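Local coordinates for chorismate mutase (Helicobacter pylori, PDB 6AL9), which catalyses the rearrangement of chorismate to prephenate, the step that leads from the shikimate pathway towards phenylalanine and tyrosine, at the interface of chains A and B. Sequence-based numbering; all coordinates share one arbitrary frame. Chains: chain A/B, Chorismate mutase.

Contact 1 and contact 2 belong to one two-fold interface between identical chains, the centres of their C-alpha atoms about 13 Å apart. Both set the first helix, 8-40 in chain A and 9-41 in chain B, against the other chain's second and third helices; in contact 2 the first helices also face each other. A:Asp20 with B:Tyr76 and A:Ser24 with B:Leu59 in contact 1 recur in contact 2 as B:Asp20 with A:Tyr76 and B:Ser24 with A:Leu59, partly repeating each other. Contact 1 extends to the segment joining the partner's last two helices; contact 2 adds the arginine-aspartate salt bridge and leucine packing.

Contact 1: the interface of chains A and B. Residues chain A 20, 24, 27; chain B 59, 62, 64, 67, 72, 76.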
ATOM      1  N   ASP A  20       5.453   5.093  -6.577  1.00 21.54           N
ATOM      2  CA  ASP A  20       5.850   4.766  -5.226  1.00 22.10           C
ATOM      3  C   ASP A  20       5.964   5.988  -4.353  1.00 21.89           C
ATOM      4  O   ASP A  20       5.666   5.902  -3.164  1.00 23.41           O
ATOM      5  CB  ASP A  20       7.161   3.987  -5.211  1.00 23.83           C
ATOM      6  CG  ASP A  20       6.998   2.564  -5.649  1.00 25.30           C
ATOM      7  OD1 ASP A  20       5.840   2.030  -5.583  1.00 27.21           O
ATOM      8  OD2 ASP A  20       8.040   1.990  -6.063  1.00 26.17           O
ATOM      9  N   SER A  24       3.533   5.965  -1.045  1.00 26.29           N
ATOM     10  CA  SER A  24       4.098   6.354   0.251  1.00 25.51           C
ATOM     11  C   SER A  24       3.456   7.601   0.868  1.00 24.72           C
ATOM     12  O   SER A  24       3.123   7.606   2.065  1.00 21.34           O
ATOM     13  CB  SER A  24       5.592   6.618   0.100  1.00 26.05           C
ATOM     14  OG  SER A  24       6.215   5.488  -0.466  1.00 26.63           O
ATOM     15  N   LEU A  27       0.059   6.657   2.062  1.00 25.53           N
ATOM     16  CA  LEU A  27       0.098   5.814   3.274  1.00 25.97           C
ATOM     17  C   LEU A  27       0.410   6.640   4.527  1.00 26.26           C
ATOM     18  O   LEU A  27      -0.140   6.410   5.595  1.00 26.29           O
ATOM     19  CB  LEU A  27       1.098   4.670   3.104  1.00 25.85           C
ATOM     20  CG  LEU A  27       1.250   3.772   4.336  1.00 26.38           C
ATOM     21  CD1 LEU A  27      -0.016   2.949   4.549  1.00 25.38           C
ATOM     22  CD2 LEU A  27       2.477   2.888   4.144  1.00 24.45           C
TER
ATOM     23  N   LEU B  59      13.084   5.827  -0.988  1.00 27.85           N
ATOM     24  CA  LEU B  59      11.880   6.234  -0.216  1.00 28.65           C
ATOM     25  C   LEU B  59      12.160   6.568   1.259  1.00 28.63           C
ATOM     26  O   LEU B  59      11.528   7.462   1.825  1.00 26.27           O
ATOM     27  CB  LEU B  59      10.795   5.147  -0.269  1.00 26.34           C
ATOM     28  CG  LEU B  59      10.214   4.886  -1.640  1.00 27.00           C
ATOM     29  CD1 LEU B  59       9.532   3.524  -1.647  1.00 28.22           C
ATOM     30  CD2 LEU B  59       9.265   6.006  -2.043  1.00 27.12           C
ATOM     31  N   ARG B  62      13.031  10.222   2.096  1.00 42.09           N
ATOM     32  CA  ARG B  62      12.015  11.255   1.882  1.00 41.83           C
ATOM     33  C   ARG B  62      11.364  11.708   3.194  1.00 42.44           C
ATOM     34  O   ARG B  62      11.501  11.052   4.231  1.00 37.81           O
ATOM     35  CB  ARG B  62      10.942  10.745   0.934  1.00 41.10           C
ATOM     36  CG  ARG B  62      11.474  10.227  -0.393  1.00 42.45           C
ATOM     37  CD  ARG B  62      10.352   9.746  -1.310  1.00 42.34           C
ATOM     38  NE  ARG B  62       9.665  10.844  -1.994  1.00 44.73           N
ATOM     39  CZ  ARG B  62       8.350  11.073  -1.965  1.00 47.86           C
ATOM     40  NH1 ARG B  62       7.519  10.287  -1.291  1.00 49.69           N
ATOM     41  NH2 ARG B  62       7.850  12.102  -2.633  1.00 52.74           N
ATOM     42  N   PHE B  64       8.453  12.384   5.735  1.00 43.24           N
ATOM     43  CA  PHE B  64       7.130  11.872   6.098  1.00 41.47           C
ATOM     44  C   PHE B  64       6.808  12.237   7.524  1.00 37.80           C
ATOM     45  O   PHE B  64       7.699  12.271   8.345  1.00 38.22           O
ATOM     46  CB  PHE B  64       7.106  10.336   6.012  1.00 42.31           C
ATOM     47  CG  PHE B  64       7.301   9.796   4.624  1.00 40.51           C
ATOM     48  CD1 PHE B  64       6.377  10.054   3.630  1.00 38.25           C
ATOM     49  CD2 PHE B  64       8.410   9.016   4.323  1.00 38.71           C
ATOM     50  CE1 PHE B  64       6.562   9.562   2.360  1.00 37.51           C
ATOM     51  CE2 PHE B  64       8.590   8.514   3.062  1.00 38.24           C
ATOM     52  CZ  PHE B  64       7.670   8.787   2.079  1.00 39.39           C
ATOM     53  N   LEU B  67       5.811   7.818   8.444  1.00 38.09           N
ATOM     54  CA  LEU B  67       6.503   6.660   7.889  1.00 41.03           C
ATOM     55  C   LEU B  67       7.929   6.691   8.405  1.00 41.29           C
ATOM     56  O   LEU B  67       8.528   7.750   8.492  1.00 38.84           O
ATOM     57  CB  LEU B  67       6.512   6.680   6.356  1.00 43.44           C
ATOM     58  CG  LEU B  67       5.179   6.545   5.612  1.00 41.90           C
ATOM     59  CD1 LEU B  67       5.417   6.314   4.123  1.00 38.84           C
ATOM     60  CD2 LEU B  67       4.303   5.459   6.211  1.00 40.76           C
ATOM     61  N   LEU B  72       7.920   1.275   6.073  1.00 23.48           N
ATOM     62  CA  LEU B  72       8.130   1.137   4.624  1.00 22.32           C
ATOM     63  C   LEU B  72       8.515  -0.288   4.268  1.00 21.83           C
ATOM     64  O   LEU B  72       7.988  -0.833   3.296  1.00 19.68           O
ATOM     65  CB  LEU B  72       9.181   2.118   4.097  1.00 22.24           C
ATOM     66  CG  LEU B  72       8.710   3.565   3.872  1.00 22.70           C
ATOM     67  CD1 LEU B  72       9.857   4.562   3.856  1.00 23.69           C
ATOM     68  CD2 LEU B  72       7.894   3.692   2.602  1.00 21.66           C
ATOM     69  N   TYR B  76       6.285  -2.395   1.806  1.00 22.72           N
ATOM     70  CA  TYR B  76       6.793  -2.771   0.497  1.00 21.53           C
ATOM     71  C   TYR B  76       7.132  -4.220   0.385  1.00 21.18           C
ATOM     72  O   TYR B  76       7.139  -4.738  -0.698  1.00 18.71           O
ATOM     73  CB  TYR B  76       7.944  -1.873   0.038  1.00 21.52           C
ATOM     74  CG  TYR B  76       7.412  -0.670  -0.714  1.00 21.02           C
ATOM     75  CD1 TYR B  76       7.032  -0.775  -2.046  1.00 20.56           C
ATOM     76  CD2 TYR B  76       7.202   0.546  -0.070  1.00 20.94           C
ATOM     77  CE1 TYR B  76       6.515   0.298  -2.729  1.00 19.89           C
ATOM     78  CE2 TYR B  76       6.688   1.622  -0.749  1.00 20.27           C
ATOM     79  CZ  TYR B  76       6.351   1.483  -2.074  1.00 20.73           C
ATOM     80  OH  TYR B  76       5.829   2.547  -2.756  1.00 25.10           O
TER
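A:Ser24, on the long helix 8-40, presses into a hydrophobic cup formed by B:Leu59, B:Phe64, B:Leu67 and B:Leu72, and it hides 65 Å² against chain B. The apolar contacts of this serine are made by its methylene. A:Ser24 CB lies 3.6 Å from B:Phe64 CZ, at the far end of the ring, and 4.0 Å from B:Leu67 CD1. The same B:Leu67 CD1 methyl also packs against a backbone oxygen, A:Ser24 O, at 3.3 Å. It sits over the centre of the B:Phe64 ring, 3.7 Å above its plane, so leucine and phenylalanine brace each other on the chain B side. The other methyl of B:Leu67, CD2, reaches A:Leu27 CD2 at 3.8 Å, and these two side chains lie roughly perpendicular. Because A:Leu27 CG is anti to the backbone N (chi1 178°), the residue turns its CD2 methyl towards this branch.

The polar contacts begin within chain A. A:Ser24 OG donates to the carbonyl oxygen of A:Asp20, O, one helical turn earlier, at 2.8 Å. The bond gives the hydroxyl a partner within its own helix while B:Leu59 CD2 packs against A:Ser24 OG at 3.5 Å. Across the interface the phenol hydroxyl B:Tyr76 OH and the carboxylate oxygen A:Asp20 OD1 are 2.9 Å apart, a weak hydrogen bond donated by the tyrosine. Ring and carboxylate planes stand 81° apart, and OD1 lies in the plane of the ring at its edge. A chi1 of -75° places the A:Asp20 carboxylate beside its backbone N and facing this edge.

A small residue on one helix thus fits between larger apolar groups of the other chain, with a polar pair alongside. Contact 1 secures the first helix of chain A against the second and third helices of chain B and their connecting segment, supporting the intertwined dimer typical of this all-helical chorismate mutase family.

Contact 2: the interface of chains A and B. Residues chain A 26, 30, 59, 75-76; chain B 20, 23-24.
Every residue here has helical backbone torsions: B:Asp20, B:Leu23 and B:Ser24 share helix 9-41, facing A:Leu26 and A:Arg30 on helix 8-40, A:Leu59 on 49-60, and A:Phe75 and A:Tyr76 on 69-92. A:Arg30 grips B:Asp20 side-on in a salt bridge, NE to OD1 at 2.8 Å and NH2 to OD2 at 2.8 Å. Both bonds are fairly straight, the first 164° at the hydrogen, and each meets its oxygen on the syn side. Guanidinium and carboxylate are nearly coplanar, 27° apart. The arginine chain is extended from CG to NE, which carries its head across to the aspartate. A:Tyr76 OH also donates to B:Asp20 OD1, at 2.7 Å, but from above the carboxylate plane. OD1 thus accepts both from A:Arg30 NE, near that plane, and from the tyrosine above it. Since A:Arg30 lines the p-hydroxybenzoic acid pocket, the partner's aspartate probably positions a pocket arginine from the second shell.

Apolar packing flanks this network. A:Leu26 and B:Leu23 lie alongside each other, pointing opposite ways, with CB of the former tight against CD1 of the latter at 3.4 Å. On another side, A:Leu59 CD2 lies 3.2 Å from the hydroxyl B:Ser24 OG, while A:Leu59 CD1 approaches B:Asp20 CB. The site lies where the long helices of the two chains run side by side, with the second and third helices of chain A closing round the chain B helix.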
ATOM      1  N   LEU A  26       0.481   8.754   0.225  1.00 28.34           N
ATOM      2  CA  LEU A  26      -0.893   8.372   0.602  1.00 27.95           C
ATOM      3  C   LEU A  26      -0.916   7.530   1.890  1.00 25.07           C
ATOM      4  O   LEU A  26      -1.794   7.686   2.725  1.00 23.56           O
ATOM      5  CB  LEU A  26      -1.608   7.609  -0.517  1.00 25.90           C
ATOM      6  CG  LEU A  26      -2.132   8.375  -1.733  1.00 28.00           C
ATOM      7  CD1 LEU A  26      -2.835   7.406  -2.661  1.00 26.91           C
ATOM      8  CD2 LEU A  26      -3.089   9.510  -1.386  1.00 28.55           C
ATOM      9  N   ARG A  30      -2.669   8.345   5.536  1.00 23.50           N
ATOM     10  CA  ARG A  30      -3.643   7.401   6.061  1.00 23.55           C
ATOM     11  C   ARG A  30      -3.311   7.044   7.502  1.00 25.23           C
ATOM     12  O   ARG A  30      -4.228   6.793   8.314  1.00 25.23           O
ATOM     13  CB  ARG A  30      -3.707   6.147   5.189  1.00 20.93           C
ATOM     14  CG  ARG A  30      -4.882   5.233   5.473  1.00 20.90           C
ATOM     15  CD  ARG A  30      -4.658   3.863   4.846  1.00 21.72           C
ATOM     16  NE  ARG A  30      -5.887   3.095   4.728  1.00 21.43           N
ATOM     17  CZ  ARG A  30      -6.421   2.380   5.711  1.00 22.83           C
ATOM     18  NH1 ARG A  30      -5.845   2.320   6.918  1.00 22.61           N
ATOM     19  NH2 ARG A  30      -7.549   1.720   5.486  1.00 23.58           N
ATOM     20  N   LEU A  59     -14.005  -2.134  -1.460  1.00 26.01           N
ATOM     21  CA  LEU A  59     -12.935  -2.093  -2.486  1.00 26.44           C
ATOM     22  C   LEU A  59     -13.035  -3.212  -3.532  1.00 29.01           C
ATOM     23  O   LEU A  59     -12.718  -3.003  -4.701  1.00 28.76           O
ATOM     24  CB  LEU A  59     -11.548  -2.091  -1.838  1.00 24.32           C
ATOM     25  CG  LEU A  59     -11.242  -0.818  -1.059  1.00 24.17           C
ATOM     26  CD1 LEU A  59     -10.121  -0.961  -0.052  1.00 24.72           C
ATOM     27  CD2 LEU A  59     -10.921   0.307  -2.034  1.00 24.60           C
ATOM     28  N   PHE A  75      -2.720  -7.068   0.408  1.00 21.13           N
ATOM     29  CA  PHE A  75      -2.346  -5.692   0.593  1.00 19.66           C
ATOM     30  C   PHE A  75      -2.878  -5.134   1.918  1.00 20.43           C
ATOM     31  O   PHE A  75      -2.101  -4.659   2.754  1.00 20.88           O
ATOM     32  CB  PHE A  75      -2.852  -4.871  -0.562  1.00 18.42           C
ATOM     33  CG  PHE A  75      -2.363  -3.451  -0.560  1.00 17.11           C
ATOM     34  CD1 PHE A  75      -1.019  -3.164  -0.677  1.00 17.53           C
ATOM     35  CD2 PHE A  75      -3.257  -2.406  -0.499  1.00 16.39           C
ATOM     36  CE1 PHE A  75      -0.571  -1.848  -0.698  1.00 16.80           C
ATOM     37  CE2 PHE A  75      -2.830  -1.093  -0.504  1.00 15.73           C
ATOM     38  CZ  PHE A  75      -1.486  -0.814  -0.611  1.00 16.37           C
ATOM     39  N   TYR A  76      -4.193  -5.203   2.114  1.00 20.52           N
ATOM     40  CA  TYR A  76      -4.814  -4.526   3.232  1.00 20.88           C
ATOM     41  C   TYR A  76      -4.588  -5.212   4.553  1.00 21.86           C
ATOM     42  O   TYR A  76      -4.596  -4.542   5.574  1.00 22.03           O
ATOM     43  CB  TYR A  76      -6.304  -4.222   2.978  1.00 20.48           C
ATOM     44  CG  TYR A  76      -6.441  -2.879   2.303  1.00 19.37           C
ATOM     45  CD1 TYR A  76      -6.340  -1.708   3.036  1.00 19.26           C
ATOM     46  CD2 TYR A  76      -6.557  -2.777   0.923  1.00 19.12           C
ATOM     47  CE1 TYR A  76      -6.396  -0.474   2.420  1.00 18.84           C
ATOM     48  CE2 TYR A  76      -6.628  -1.548   0.312  1.00 19.28           C
ATOM     49  CZ  TYR A  76      -6.539  -0.401   1.074  1.00 18.54           C
ATOM     50  OH  TYR A  76      -6.591   0.839   0.481  1.00 21.19           O
TER
ATOM     51  N   ASP B  20      -8.169   5.059   0.451  1.00 23.37           N
ATOM     52  CA  ASP B  20      -8.165   3.696  -0.003  1.00 24.21           C
ATOM     53  C   ASP B  20      -8.535   3.544  -1.472  1.00 23.83           C
ATOM     54  O   ASP B  20      -7.987   2.698  -2.124  1.00 23.79           O
ATOM     55  CB  ASP B  20      -9.045   2.825   0.878  1.00 25.90           C
ATOM     56  CG  ASP B  20      -8.418   2.559   2.235  1.00 27.78           C
ATOM     57  OD1 ASP B  20      -7.175   2.640   2.337  1.00 30.44           O
ATOM     58  OD2 ASP B  20      -9.155   2.245   3.201  1.00 30.92           O
ATOM     59  N   LEU B  23      -5.253   4.647  -3.149  1.00 21.89           N
ATOM     60  CA  LEU B  23      -4.204   3.680  -2.874  1.00 21.89           C
ATOM     61  C   LEU B  23      -4.415   2.435  -3.692  1.00 21.62           C
ATOM     62  O   LEU B  23      -3.473   1.868  -4.238  1.00 19.86           O
ATOM     63  CB  LEU B  23      -4.265   3.311  -1.389  1.00 22.67           C
ATOM     64  CG  LEU B  23      -2.989   3.111  -0.566  1.00 22.42           C
ATOM     65  CD1 LEU B  23      -2.009   4.264  -0.662  1.00 21.75           C
ATOM     66  CD2 LEU B  23      -3.410   2.936   0.894  1.00 22.46           C
ATOM     67  N   SER B  24      -5.667   1.999  -3.760  1.00 22.53           N
ATOM     68  CA  SER B  24      -6.084   0.893  -4.627  1.00 26.28           C
ATOM     69  C   SER B  24      -5.811   1.190  -6.087  1.00 25.23           C
ATOM     70  O   SER B  24      -5.296   0.341  -6.798  1.00 27.23           O
ATOM     71  CB  SER B  24      -7.608   0.683  -4.527  1.00 27.53           C
ATOM     72  OG  SER B  24      -7.955   0.179  -3.279  1.00 32.84           O
TER